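Local coordinates for protein cephalosporin hydroxylase CMCI (PDB 2BM8) that probably takes part in cephamycin biosynthesis in Streptomyces clavuligerus, as a cephalosporin hydroxylase with a fold like that of methyltransferases, at residues C139-L142 and T143-E146. The protein carries 3 engineered substitutions. Residues are numbered along the deposited sequence; the frame is centred on the assembly and turned at random.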
ATOM      1  N   CYS B 139      11.284 -29.324 -27.119  1.00 37.32           N
ATOM      2  CA  CYS B 139      12.346 -28.466 -26.594  1.00 37.45           C
ATOM      3  C   CYS B 139      13.671 -29.178 -26.315  1.00 37.64           C
ATOM      4  O   CYS B 139      14.738 -28.606 -26.538  1.00 37.75           O
ATOM      5  CB  CYS B 139      11.865 -27.740 -25.338  1.00 37.46           C
ATOM      6  SG  CYS B 139      10.663 -26.444 -25.711  1.00 37.47           S
ATOM      7  N   SER B 140      13.612 -30.421 -25.847  1.00 37.84           N
ATOM      8  CA  SER B 140      14.830 -31.129 -25.436  1.00 37.91           C
ATOM      9  C   SER B 140      15.655 -31.669 -26.626  1.00 38.12           C
ATOM     10  O   SER B 140      16.807 -32.082 -26.451  1.00 38.09           O
ATOM     11  CB  SER B 140      14.495 -32.246 -24.429  1.00 37.86           C
ATOM     12  OG  SER B 140      14.336 -33.498 -25.065  1.00 37.12           O
ATOM     13  N   ASP B 141      15.064 -31.667 -27.823  1.00 38.16           N
ATOM     14  CA  ASP B 141      15.759 -32.055 -29.053  1.00 37.95           C
ATOM     15  C   ASP B 141      16.014 -30.789 -29.887  1.00 37.84           C
ATOM     16  O   ASP B 141      15.074 -30.174 -30.375  1.00 37.82           O
ATOM     17  CB  ASP B 141      14.911 -33.079 -29.816  1.00 37.80           C
ATOM     18  CG  ASP B 141      15.542 -33.520 -31.136  1.00 37.74           C
ATOM     19  OD1 ASP B 141      14.986 -34.441 -31.773  1.00 36.34           O
ATOM     20  OD2 ASP B 141      16.576 -33.014 -31.618  1.00 37.00           O
ATOM     21  N   LEU B 142      17.283 -30.411 -30.043  1.00 37.75           N
ATOM     22  CA  LEU B 142      17.653 -29.139 -30.680  1.00 37.65           C
ATOM     23  C   LEU B 142      17.484 -29.126 -32.207  1.00 37.83           C
ATOM     24  O   LEU B 142      17.277 -28.066 -32.797  1.00 37.45           O
ATOM     25  CB  LEU B 142      19.095 -28.750 -30.320  1.00 37.45           C
ATOM     26  CG  LEU B 142      19.364 -28.276 -28.886  1.00 37.44           C
ATOM     27  CD1 LEU B 142      20.868 -28.192 -28.615  1.00 37.05           C
ATOM     28  CD2 LEU B 142      18.698 -26.926 -28.603  1.00 37.06           C
ATOM     29  N   THR B 143      17.584 -30.292 -32.844  1.00 38.22           N
ATOM     30  CA  THR B 143      17.432 -30.400 -34.305  1.00 38.45           C
ATOM     31  C   THR B 143      16.015 -30.082 -34.779  1.00 38.17           C
ATOM     32  O   THR B 143      15.787 -29.884 -35.972  1.00 38.09           O
ATOM     33  CB  THR B 143      17.834 -31.808 -34.806  1.00 38.64           C
ATOM     34  OG1 THR B 143      17.158 -32.811 -34.032  1.00 39.30           O
ATOM     35  CG2 THR B 143      19.333 -32.079 -34.585  1.00 38.58           C
ATOM     36  N   THR B 144      15.074 -30.074 -33.836  1.00 38.07           N
ATOM     37  CA  THR B 144      13.742 -29.508 -34.036  1.00 38.05           C
ATOM     38  C   THR B 144      13.786 -28.114 -34.644  1.00 37.83           C
ATOM     39  O   THR B 144      13.024 -27.808 -35.552  1.00 37.93           O
ATOM     40  CB  THR B 144      13.026 -29.397 -32.681  1.00 38.05           C
ATOM     41  OG1 THR B 144      12.714 -30.706 -32.192  1.00 38.60           O
ATOM     42  CG2 THR B 144      11.674 -28.709 -32.820  1.00 38.18           C
ATOM     43  N   PHE B 145      14.672 -27.276 -34.113  1.00 37.67           N
ATOM     44  CA  PHE B 145      14.743 -25.862 -34.466  1.00 37.43           C
ATOM     45  C   PHE B 145      15.463 -25.582 -35.768  1.00 37.58           C
ATOM     46  O   PHE B 145      15.359 -24.471 -36.284  1.00 37.24           O
ATOM     47  CB  PHE B 145      15.426 -25.074 -33.346  1.00 37.23           C
ATOM     48  CG  PHE B 145      14.656 -25.072 -32.066  1.00 36.68           C
ATOM     49  CD1 PHE B 145      14.868 -26.058 -31.114  1.00 36.12           C
ATOM     50  CD2 PHE B 145      13.703 -24.096 -31.820  1.00 35.89           C
ATOM     51  CE1 PHE B 145      14.153 -26.066 -29.934  1.00 36.31           C
ATOM     52  CE2 PHE B 145      12.982 -24.099 -30.644  1.00 36.45           C
ATOM     53  CZ  PHE B 145      13.209 -25.087 -29.694  1.00 36.45           C
ATOM     54  N   GLU B 146      16.188 -26.573 -36.288  1.00 37.98           N
ATOM     55  CA  GLU B 146      16.971 -26.425 -37.529  1.00 38.58           C
ATOM     56  C   GLU B 146      16.180 -25.770 -38.671  1.00 38.57           C
ATOM     57  O   GLU B 146      16.674 -24.831 -39.308  1.00 38.33           O
ATOM     58  CB  GLU B 146      17.555 -27.783 -37.972  1.00 38.76           C
ATOM     59  CG  GLU B 146      18.210 -27.820 -39.362  1.00 40.15           C
ATOM     60  CD  GLU B 146      19.517 -27.029 -39.485  1.00 41.60           C
ATOM     61  OE1 GLU B 146      20.243 -26.868 -38.470  1.00 42.09           O
ATOM     62  OE2 GLU B 146      19.828 -26.577 -40.621  1.00 41.81           O
TER
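The Asp141 carboxylate folds forward over the side chain and backbone N of Thr143. CG of Asp141 is trans to its own backbone N (chi1 179°), which sets the carboxylate beside its own carbonyl carbon, within reach of Thr143. OD2 of Asp141 accepts two bonds. Thr143 N donates to Asp141 OD2 at 3.2 Å, from above the carboxylate plane. The Thr143 hydroxyl also donates to it. That bond is modelled very short, Thr143 OG1 to Asp141 OD2 2.5 Å, and its exact length is doubtful. A side-chain oxygen bonded to the N-H two residues on makes this an Asx turn.

The backbone oxygen of Asp141 is held by Thr144. Thr144 OG1 lies beside its own backbone N (chi1 -69°) and donates to Asp141 O at 3.0 Å. Thr144 N adds a weak bond to the same oxygen. The turn belongs to the link between strands 132-136 and 155-159. Strand 132-136 lies at one edge of the sheet of this chain, whose strand order is 3-2-1-4-5-7-6, the Rossmann-like order of class I methyltransferases. A valine in place of Thr144 would probably leave Asp141 O, among the bonds of this turn, with the weak backbone one alone.

Leu142 O takes the next N-H, with Phe145 N 3.0 Å from Leu142 O. The donor stands above the carbonyl plane. The same oxygen meets the edge of the Phe145 ring in its plane, with CD1 of Phe145 3.6 Å from Leu142 O. The buried ring touches Leu88 of strand 84-88 and Ile168 of helix 165-175. Leu142 packs on Trp171 of that helix.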